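Local coordinates for protein glutamate--tRNA ligase (Elizabethkingia anophelis, PDB 6B1Z) that probably attaches glutamate to its cognate tRNA at the expense of ATP, as a class I glutamyl-tRNA synthetase, at residues 303-309 with 354-359; 365-371 with 387-391; 408-412 with 490-494. The contacts are given in a common frame with arbitrary orientation. Residues are numbered along the deposited sequence.

Interaction 1: residues 303-309 with 354-359; sequences LPEAFIN and FNQQYL
Two helices, 304-309 and 354-359, pass 8.5 Å apart at their axes and run roughly antiparallel (142°), with the CA atoms of Ala306 and Asn355 only 5.2 Å apart. Leu303 is the N-cap residue, extended at phi/psi -76/136. Its backbone N donates to Asn355 OD1 (2.8 Å, 166°), which reaches it with chi1 at -143°; its side chain, in the m,t rotamer, brings CD1 to 3.9 Å from Tyr358 CB and 4.3 Å from Leu359 CB. The CB of Glu305 lies 3.6 Å from Tyr358 CE2, while its carboxylate leads away. With only a methyl for a side chain, Ala306 lets the helices come close: its CB sits 3.5 Å from Tyr358 CD1 and 3.6 Å from Phe354 O. Ala306 CA and Glu305 O lie over one face of the Tyr358 ring. Asn309 (chi1 t) accepts a hydrogen bond at OD1 from Tyr358 OH (2.7 Å), and its ND2 lies 3.4 Å from Phe354 CE1. A water donates to Glu305 O (2.8 Å) and Tyr358 OH (3.2 Å). Such close helix packing over a small residue, with a hydrogen bond near each end of segment 303-309, is consistent with the junction between a class I synthetase's catalytic and helical anticodon-binding parts.

Interaction 2: residues 365-371 with 387-391; sequences EAILPEF and ALKII
Ile391, Leu388 and Phe371 have the most surface covered where helices 365-371 and 387-391 cross at 108°, their axes 9.5 Å apart: steeply crossed apolar helix packing in the all-helical anticodon-binding region. Leu368 and Leu388 have CA atoms 6.7 Å apart, Ile367 and Ile391 7.5 Å. The first helix is kinked at 369-370, where neither N bonds to the turn before; Pro369 has no N-H to give. Ile391 (m,t) is beta-branched and meets three side chains: CG2 meets Ile367 CD1 at 3.7 Å, CD1 meets Leu368 CD1 at 4.1 Å, and CG1 makes an off-centre CH-pi contact with Phe371, 4.2 Å from the ring centroid. Phe371 (chi1 t) also places CZ 4.0 Å from Ile390 CG2 and its ring edge against Ala387, CE2 to CB 4.1 Å. Leu388 (m,t) sets CD2 4.0 Å from Leu368 CB and 3.8 Å from Glu365 OE1. Small Ala387 admits Leu368 CD1 to 3.5 Å of its CB. Helix 401-406 adds Val401 against Ile367 and Ile404 against Phe371 and Ile390, while Met493 of helix 487-507 touches Ile390.

Interaction 3: residues 408-412 with 490-494; sequences GKFFF and LMEMI
A turn carrying three successive phenylalanines, 408-412, meets one side of helix 490-494, and two of the three rings take part. Following helix 401-406, it packs here on helix 487-507 within the anticodon-binding region. The turn has helical phi/psi at 409-411 without regular helical bonding, though Phe411 N bonds to Gly408 O and Phe412 N to Lys409 O, both at 3.0 Å. Gly408 suits the start of this turn, since a CB there would be crowded by Phe411 CD2. The closest CA pair is Phe411 and Ile494, 6.0 Å apart. Backbone position and rotamer together decide which rings reach the helix. Phe410 takes chi1 p (42°) and chi2 -99°, Phe411 chi1 m (-73°) and chi2 -65°, so neighbouring residues both bring rings to Leu490. That leucine, in the t,p rotamer, extends CD1 to 3.8 Å from Phe410 CD2 and 3.6 Å from Phe411 CD1; leucine is long enough to bring one methyl to both rings. Met493 (chi1 and chi2 both m) lays its CG 3.6 Å from Phe411 CE1, although the end of its side chain leads away. Ile494, with chi1 p, presents CG2 to the backbone instead, 3.8 Å from Phe410 O and 3.7 Å from Phe411 O. The CB of Phe412 points away from the helix, and its ring meets Tyr405. Pro485 touches the side chains of Phe410 and Phe411. With no hydrogen bond between the two segments, cohesion between them is mainly apolar, and a polar tie comes from further along the same helix, where Arg502 NH1 bonds to Phe410 O.

In the fold
The contacts follow one another along the chain, each closing before the next opens, and step outward: their centres lie about 13, 27 and 37 Å from the centre of the chain. Interaction 1 joins helices 304-312 and 348-361, consistent with a junction of the catalytic and anticodon-binding parts; interactions 2 and 3 lie within the anticodon-binding part. The centres of interactions 1 and 2 are about 17 Å apart, and they touch through Leu359 CD1 and Ile367 CD1 (3.8 Å), on successive helices. Interactions 2 and 3, centres about 14 Å apart, meet where Lys389 CD nears Met493 CE (3.5 Å) and Ile390 CD1 nears Phe411 CB (3.8 Å). Interactions 1 and 3 do not touch. Packing thus runs continuously from the catalytic part into the helical anticodon-binding part.

Interaction 1: residues 303-309 with 354-359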
loop_
_atom_site.group_PDB
_atom_site.type_symbol
_atom_site.label_atom_id
_atom_site.label_comp_id
_atom_site.label_asym_id
_atom_site.label_seq_id
_atom_site.Cartn_x
_atom_site.Cartn_y
_atom_site.Cartn_z
ATOM N N LEU A 303 -11.984 1.092 0.759
ATOM C CA LEU A 303 -12.331 2.127 -0.196
ATOM C C LEU A 303 -11.063 2.904 -0.540
ATOM O O LEU A 303 -10.264 3.182 0.350
ATOM C CB LEU A 303 -13.383 3.063 0.403
ATOM C CG LEU A 303 -14.659 2.357 0.874
ATOM C CD1 LEU A 303 -15.492 3.301 1.729
ATOM C CD2 LEU A 303 -15.449 1.846 -0.320
ATOM N N PRO A 304 -10.812 3.207 -1.820
ATOM C CA PRO A 304 -9.520 3.825 -2.162
ATOM C C PRO A 304 -9.284 5.162 -1.477
ATOM O O PRO A 304 -8.139 5.466 -1.110
ATOM C CB PRO A 304 -9.584 3.963 -3.691
ATOM C CG PRO A 304 -11.067 3.904 -4.038
ATOM C CD PRO A 304 -11.659 2.967 -3.005
ATOM N N GLU A 305 -10.331 5.965 -1.276
ATOM C CA GLU A 305 -10.169 7.234 -0.580
ATOM C C GLU A 305 -9.765 7.024 0.870
ATOM O O GLU A 305 -8.984 7.811 1.420
ATOM C CB GLU A 305 -11.465 8.032 -0.639
ATOM C CG GLU A 305 -11.914 8.363 -2.057
ATOM C CD GLU A 305 -12.731 7.252 -2.720
ATOM O OE1 GLU A 305 -12.952 6.160 -2.118
ATOM O OE2 GLU A 305 -13.173 7.491 -3.870
ATOM N N ALA A 306 -10.303 5.976 1.505
ATOM C CA ALA A 306 -9.934 5.676 2.888
ATOM C C ALA A 306 -8.537 5.088 2.957
ATOM O O ALA A 306 -7.751 5.443 3.846
ATOM C CB ALA A 306 -10.943 4.708 3.498
ATOM N N PHE A 307 -8.223 4.190 2.025
ATOM C CA PHE A 307 -6.894 3.596 1.947
ATOM C C PHE A 307 -5.806 4.660 1.820
ATOM O O PHE A 307 -4.821 4.640 2.571
ATOM C CB PHE A 307 -6.847 2.631 0.766
ATOM C CG PHE A 307 -5.478 2.041 0.518
ATOM C CD1 PHE A 307 -4.911 1.177 1.440
ATOM C CD2 PHE A 307 -4.785 2.347 -0.647
ATOM C CE1 PHE A 307 -3.648 0.625 1.210
ATOM C CE2 PHE A 307 -3.526 1.809 -0.898
ATOM C CZ PHE A 307 -2.964 0.942 0.025
ATOM N N ILE A 308 -5.957 5.589 0.868
ATOM C CA ILE A 308 -4.872 6.541 0.643
ATOM C C ILE A 308 -4.816 7.593 1.754
ATOM O O ILE A 308 -3.729 8.081 2.093
ATOM C CB ILE A 308 -4.981 7.138 -0.776
ATOM C CG1 ILE A 308 -3.611 7.678 -1.209
ATOM C CG2 ILE A 308 -6.109 8.181 -0.859
ATOM C CD1 ILE A 308 -2.531 6.586 -1.285
ATOM N N ASN A 309 -5.954 7.908 2.389
ATOM C CA ASN A 309 -5.934 8.757 3.580
ATOM C C ASN A 309 -5.111 8.095 4.691
ATOM O O ASN A 309 -4.297 8.754 5.361
ATOM C CB ASN A 309 -7.396 9.022 4.016
ATOM C CG ASN A 309 -7.570 10.228 4.962
ATOM O OD1 ASN A 309 -8.690 10.720 5.127
ATOM N ND2 ASN A 309 -6.499 10.666 5.625
ATOM N N PHE A 354 -10.492 4.271 9.354
ATOM C CA PHE A 354 -10.635 5.100 8.158
ATOM C C PHE A 354 -11.702 4.541 7.224
ATOM O O PHE A 354 -12.517 5.304 6.684
ATOM C CB PHE A 354 -9.301 5.220 7.413
ATOM C CG PHE A 354 -8.439 6.370 7.871
ATOM C CD1 PHE A 354 -8.809 7.696 7.623
ATOM C CD2 PHE A 354 -7.237 6.131 8.520
ATOM C CE1 PHE A 354 -8.001 8.757 8.039
ATOM C CE2 PHE A 354 -6.422 7.180 8.926
ATOM C CZ PHE A 354 -6.795 8.496 8.688
ATOM N N ASN A 355 -11.702 3.221 6.998
ATOM C CA ASN A 355 -12.700 2.638 6.100
ATOM C C ASN A 355 -14.102 2.894 6.629
ATOM O O ASN A 355 -15.003 3.282 5.873
ATOM C CB ASN A 355 -12.481 1.135 5.893
ATOM C CG ASN A 355 -12.794 0.715 4.444
ATOM O OD1 ASN A 355 -12.239 1.287 3.504
ATOM N ND2 ASN A 355 -13.729 -0.222 4.262
ATOM N N GLN A 356 -14.298 2.682 7.931
ATOM C CA GLN A 356 -15.604 2.923 8.536
ATOM C C GLN A 356 -16.030 4.377 8.362
ATOM O O GLN A 356 -17.190 4.661 8.039
ATOM C CB GLN A 356 -15.555 2.552 10.018
ATOM C CG GLN A 356 -16.914 2.609 10.662
ATOM C CD GLN A 356 -16.879 2.053 12.044
ATOM O OE1 GLN A 356 -17.292 0.914 12.289
ATOM N NE2 GLN A 356 -16.352 2.837 12.963
ATOM N N GLN A 357 -15.108 5.311 8.602
ATOM C CA GLN A 357 -15.442 6.728 8.479
ATOM C C GLN A 357 -15.931 7.053 7.076
ATOM O O GLN A 357 -16.918 7.781 6.908
ATOM C CB GLN A 357 -14.235 7.611 8.818
ATOM C CG GLN A 357 -13.686 7.479 10.237
ATOM C CD GLN A 357 -14.751 7.479 11.303
ATOM O OE1 GLN A 357 -15.295 8.524 11.654
ATOM N NE2 GLN A 357 -15.055 6.299 11.833
ATOM N N TYR A 358 -15.251 6.521 6.056
ATOM C CA TYR A 358 -15.637 6.815 4.677
ATOM C C TYR A 358 -16.911 6.080 4.291
ATOM O O TYR A 358 -17.760 6.645 3.589
ATOM C CB TYR A 358 -14.481 6.485 3.712
ATOM C CG TYR A 358 -13.436 7.583 3.603
ATOM C CD1 TYR A 358 -12.407 7.704 4.532
ATOM C CD2 TYR A 358 -13.494 8.516 2.576
ATOM C CE1 TYR A 358 -11.459 8.726 4.429
ATOM C CE2 TYR A 358 -12.565 9.525 2.464
ATOM C CZ TYR A 358 -11.545 9.621 3.382
ATOM O OH TYR A 358 -10.644 10.640 3.251
ATOM N N LEU A 359 -17.081 4.840 4.760
ATOM C CA LEU A 359 -18.281 4.075 4.420
ATOM C C LEU A 359 -19.531 4.759 4.950
ATOM O O LEU A 359 -20.553 4.845 4.246
ATOM C CB LEU A 359 -18.157 2.659 4.988
ATOM C CG LEU A 359 -19.314 1.680 4.760
ATOM C CD1 LEU A 359 -19.571 1.527 3.283
ATOM C CD2 LEU A 359 -18.968 0.331 5.376
HETATM O O HOH W 1 -8.582 10.550 0.768
#

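Interaction 2: residues 365-371 with 387-391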
loop_
_atom_site.group_PDB
_atom_site.type_symbol
_atom_site.label_atom_id
_atom_site.label_comp_id
_atom_site.label_asym_id
_atom_site.label_seq_id
_atom_site.Cartn_x
_atom_site.Cartn_y
_atom_site.Cartn_z
ATOM N N GLU A 365 -27.215 4.605 -2.169
ATOM C CA GLU A 365 -27.085 4.241 -3.576
ATOM C C GLU A 365 -25.647 3.915 -3.963
ATOM O O GLU A 365 -25.419 3.027 -4.791
ATOM C CB GLU A 365 -27.621 5.362 -4.459
ATOM C CG GLU A 365 -29.131 5.504 -4.423
ATOM C CD GLU A 365 -29.854 4.511 -5.329
ATOM O OE1 GLU A 365 -29.311 3.414 -5.591
ATOM O OE2 GLU A 365 -30.961 4.847 -5.787
ATOM N N ALA A 366 -24.664 4.639 -3.406
ATOM C CA ALA A 366 -23.268 4.365 -3.735
ATOM C C ALA A 366 -22.824 2.992 -3.229
ATOM O O ALA A 366 -21.966 2.354 -3.851
ATOM C CB ALA A 366 -22.366 5.468 -3.160
ATOM N N ILE A 367 -23.411 2.528 -2.123
ATOM C CA ILE A 367 -23.089 1.228 -1.541
ATOM C C ILE A 367 -23.806 0.093 -2.269
ATOM O O ILE A 367 -23.316 -1.045 -2.287
ATOM C CB ILE A 367 -23.452 1.250 -0.045
ATOM C CG1 ILE A 367 -22.538 2.217 0.711
ATOM C CG2 ILE A 367 -23.385 -0.158 0.574
ATOM C CD1 ILE A 367 -23.044 2.549 2.103
ATOM N N LEU A 368 -24.960 0.368 -2.877
ATOM C CA LEU A 368 -25.809 -0.693 -3.426
ATOM C C LEU A 368 -25.105 -1.639 -4.393
ATOM O O LEU A 368 -25.313 -2.858 -4.277
ATOM C CB LEU A 368 -27.048 -0.076 -4.100
ATOM C CG LEU A 368 -28.070 -1.084 -4.649
ATOM C CD1 LEU A 368 -28.692 -1.908 -3.525
ATOM C CD2 LEU A 368 -29.145 -0.356 -5.436
ATOM N N PRO A 369 -24.305 -1.178 -5.359
ATOM C CA PRO A 369 -23.705 -2.145 -6.302
ATOM C C PRO A 369 -22.839 -3.194 -5.621
ATOM O O PRO A 369 -22.988 -4.384 -5.917
ATOM C CB PRO A 369 -22.896 -1.252 -7.251
ATOM C CG PRO A 369 -23.544 0.097 -7.144
ATOM C CD PRO A 369 -23.997 0.218 -5.733
ATOM N N GLU A 370 -21.950 -2.788 -4.710
ATOM C CA GLU A 370 -21.140 -3.784 -4.019
ATOM C C GLU A 370 -21.998 -4.645 -3.101
ATOM O O GLU A 370 -21.774 -5.856 -2.991
ATOM C CB GLU A 370 -20.011 -3.108 -3.240
ATOM C CG GLU A 370 -19.056 -4.107 -2.557
ATOM C CD GLU A 370 -18.290 -4.996 -3.551
ATOM O OE1 GLU A 370 -18.126 -4.604 -4.732
ATOM O OE2 GLU A 370 -17.859 -6.100 -3.146
ATOM N N PHE A 371 -23.002 -4.050 -2.451
ATOM C CA PHE A 371 -23.870 -4.845 -1.591
ATOM C C PHE A 371 -24.600 -5.918 -2.391
ATOM O O PHE A 371 -24.703 -7.070 -1.951
ATOM C CB PHE A 371 -24.862 -3.943 -0.858
ATOM C CG PHE A 371 -25.753 -4.674 0.107
ATOM C CD1 PHE A 371 -25.211 -5.425 1.146
ATOM C CD2 PHE A 371 -27.129 -4.585 0.004
ATOM C CE1 PHE A 371 -26.040 -6.099 2.047
ATOM C CE2 PHE A 371 -27.963 -5.245 0.902
ATOM C CZ PHE A 371 -27.409 -6.007 1.933
ATOM N N ALA A 387 -33.034 -3.456 -0.328
ATOM C CA ALA A 387 -31.585 -3.391 -0.155
ATOM C C ALA A 387 -31.144 -2.016 0.326
ATOM O O ALA A 387 -30.296 -1.911 1.217
ATOM C CB ALA A 387 -30.892 -3.748 -1.465
ATOM N N LEU A 388 -31.689 -0.947 -0.265
ATOM C CA LEU A 388 -31.305 0.398 0.164
ATOM C C LEU A 388 -31.708 0.653 1.609
ATOM O O LEU A 388 -30.964 1.291 2.361
ATOM C CB LEU A 388 -31.931 1.454 -0.753
ATOM C CG LEU A 388 -31.370 1.545 -2.165
ATOM C CD1 LEU A 388 -32.191 2.559 -2.950
ATOM C CD2 LEU A 388 -29.926 1.970 -2.185
ATOM N N LYS A 389 -32.881 0.166 2.016
ATOM C CA LYS A 389 -33.312 0.344 3.397
ATOM C C LYS A 389 -32.416 -0.434 4.356
ATOM O O LYS A 389 -32.073 0.066 5.435
ATOM C CB LYS A 389 -34.774 -0.069 3.549
ATOM C CG LYS A 389 -35.741 0.915 2.900
ATOM C CD LYS A 389 -37.170 0.696 3.369
ATOM C CE LYS A 389 -38.127 1.698 2.751
ATOM N NZ LYS A 389 -38.548 1.299 1.382
ATOM N N ILE A 390 -32.012 -1.648 3.971
ATOM C CA ILE A 390 -31.103 -2.430 4.810
ATOM C C ILE A 390 -29.758 -1.717 4.939
ATOM O O ILE A 390 -29.202 -1.598 6.040
ATOM C CB ILE A 390 -30.951 -3.859 4.246
ATOM C CG1 ILE A 390 -32.257 -4.647 4.462
ATOM C CG2 ILE A 390 -29.732 -4.575 4.883
ATOM C CD1 ILE A 390 -32.337 -5.962 3.711
ATOM N N ILE A 391 -29.233 -1.194 3.824
ATOM C CA ILE A 391 -27.980 -0.439 3.869
ATOM C C ILE A 391 -28.109 0.738 4.829
ATOM O O ILE A 391 -27.225 0.977 5.664
ATOM C CB ILE A 391 -27.582 0.024 2.451
ATOM C CG1 ILE A 391 -27.153 -1.167 1.582
ATOM C CG2 ILE A 391 -26.467 1.082 2.505
ATOM C CD1 ILE A 391 -27.105 -0.818 0.095
#

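Interaction 3: residues 408-412 with 490-494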
loop_
_atom_site.group_PDB
_atom_site.type_symbol
_atom_site.label_atom_id
_atom_site.label_comp_id
_atom_site.label_asym_id
_atom_site.label_seq_id
_atom_site.Cartn_x
_atom_site.Cartn_y
_atom_site.Cartn_z
ATOM N N GLY A 408 -26.064 -9.083 9.091
ATOM C CA GLY A 408 -27.496 -8.881 8.944
ATOM C C GLY A 408 -28.189 -10.057 8.286
ATOM O O GLY A 408 -29.139 -9.879 7.509
ATOM N N LYS A 409 -27.744 -11.274 8.609
ATOM C CA LYS A 409 -28.297 -12.433 7.922
ATOM C C LYS A 409 -29.766 -12.648 8.257
ATOM O O LYS A 409 -30.488 -13.238 7.446
ATOM C CB LYS A 409 -27.471 -13.681 8.249
ATOM C CG LYS A 409 -26.094 -13.687 7.573
ATOM C CD LYS A 409 -25.331 -14.965 7.867
ATOM C CE LYS A 409 -23.935 -14.915 7.266
ATOM N NZ LYS A 409 -23.156 -16.145 7.572
ATOM N N PHE A 410 -30.229 -12.136 9.402
ATOM C CA PHE A 410 -31.637 -12.228 9.791
ATOM C C PHE A 410 -32.569 -11.464 8.864
ATOM O O PHE A 410 -33.781 -11.675 8.936
ATOM C CB PHE A 410 -31.814 -11.718 11.221
ATOM C CG PHE A 410 -31.022 -10.474 11.507
ATOM C CD1 PHE A 410 -29.806 -10.550 12.164
ATOM C CD2 PHE A 410 -31.476 -9.233 11.082
ATOM C CE1 PHE A 410 -29.049 -9.404 12.405
ATOM C CE2 PHE A 410 -30.734 -8.080 11.319
ATOM C CZ PHE A 410 -29.520 -8.169 11.982
ATOM N N PHE A 411 -32.055 -10.582 8.003
ATOM C CA PHE A 411 -32.932 -9.958 7.019
ATOM C C PHE A 411 -33.355 -10.941 5.944
ATOM O O PHE A 411 -34.382 -10.729 5.288
ATOM C CB PHE A 411 -32.251 -8.756 6.351
ATOM C CG PHE A 411 -32.128 -7.546 7.236
ATOM C CD1 PHE A 411 -33.256 -6.864 7.677
ATOM C CD2 PHE A 411 -30.881 -7.061 7.591
ATOM C CE1 PHE A 411 -33.137 -5.732 8.473
ATOM C CE2 PHE A 411 -30.757 -5.935 8.397
ATOM C CZ PHE A 411 -31.888 -5.272 8.836
ATOM N N PHE A 412 -32.585 -12.008 5.755
ATOM C CA PHE A 412 -32.754 -12.918 4.635
ATOM C C PHE A 412 -33.011 -14.361 5.043
ATOM O O PHE A 412 -33.480 -15.142 4.206
ATOM C CB PHE A 412 -31.506 -12.865 3.738
ATOM C CG PHE A 412 -30.998 -11.471 3.498
ATOM C CD1 PHE A 412 -31.612 -10.647 2.563
ATOM C CD2 PHE A 412 -29.920 -10.978 4.216
ATOM C CE1 PHE A 412 -31.151 -9.363 2.345
ATOM C CE2 PHE A 412 -29.455 -9.693 4.003
ATOM C CZ PHE A 412 -30.072 -8.888 3.067
ATOM N N LEU A 490 -36.735 -4.090 11.663
ATOM C CA LEU A 490 -36.541 -5.454 11.177
ATOM C C LEU A 490 -37.851 -6.069 10.699
ATOM O O LEU A 490 -37.891 -6.725 9.649
ATOM C CB LEU A 490 -35.910 -6.315 12.273
ATOM C CG LEU A 490 -35.757 -7.803 11.934
ATOM C CD1 LEU A 490 -35.006 -7.979 10.624
ATOM C CD2 LEU A 490 -35.037 -8.526 13.062
ATOM N N MET A 491 -38.937 -5.871 11.452
ATOM C CA MET A 491 -40.224 -6.430 11.049
ATOM C C MET A 491 -40.664 -5.883 9.697
ATOM O O MET A 491 -41.135 -6.638 8.840
ATOM C CB MET A 491 -41.280 -6.147 12.117
ATOM C CG MET A 491 -41.031 -6.888 13.417
ATOM S SD MET A 491 -41.861 -6.152 14.838
ATOM C CE MET A 491 -43.539 -6.717 14.562
ATOM N N GLU A 492 -40.494 -4.574 9.480
ATOM C CA GLU A 492 -40.847 -3.988 8.189
ATOM C C GLU A 492 -40.041 -4.613 7.056
ATOM O O GLU A 492 -40.570 -4.837 5.961
ATOM C CB GLU A 492 -40.633 -2.474 8.216
ATOM C CG GLU A 492 -40.949 -1.789 6.889
ATOM C CD GLU A 492 -40.523 -0.333 6.854
ATOM O OE1 GLU A 492 -40.615 0.343 7.899
ATOM O OE2 GLU A 492 -40.091 0.136 5.779
ATOM N N MET A 493 -38.763 -4.911 7.306
ATOM C CA MET A 493 -37.897 -5.426 6.247
ATOM C C MET A 493 -38.294 -6.841 5.843
ATOM O O MET A 493 -38.377 -7.152 4.650
ATOM C CB MET A 493 -36.433 -5.377 6.689
ATOM C CG MET A 493 -35.826 -3.973 6.791
ATOM S SD MET A 493 -35.888 -3.021 5.252
ATOM C CE MET A 493 -37.354 -2.031 5.539
ATOM N N ILE A 494 -38.547 -7.716 6.820
ATOM C CA ILE A 494 -38.877 -9.098 6.482
ATOM C C ILE A 494 -40.356 -9.278 6.159
ATOM O O ILE A 494 -40.733 -10.301 5.571
ATOM C CB ILE A 494 -38.464 -10.069 7.603
ATOM C CG1 ILE A 494 -39.277 -9.815 8.874
ATOM C CG2 ILE A 494 -36.969 -9.968 7.871
ATOM C CD1 ILE A 494 -38.984 -10.792 9.996
#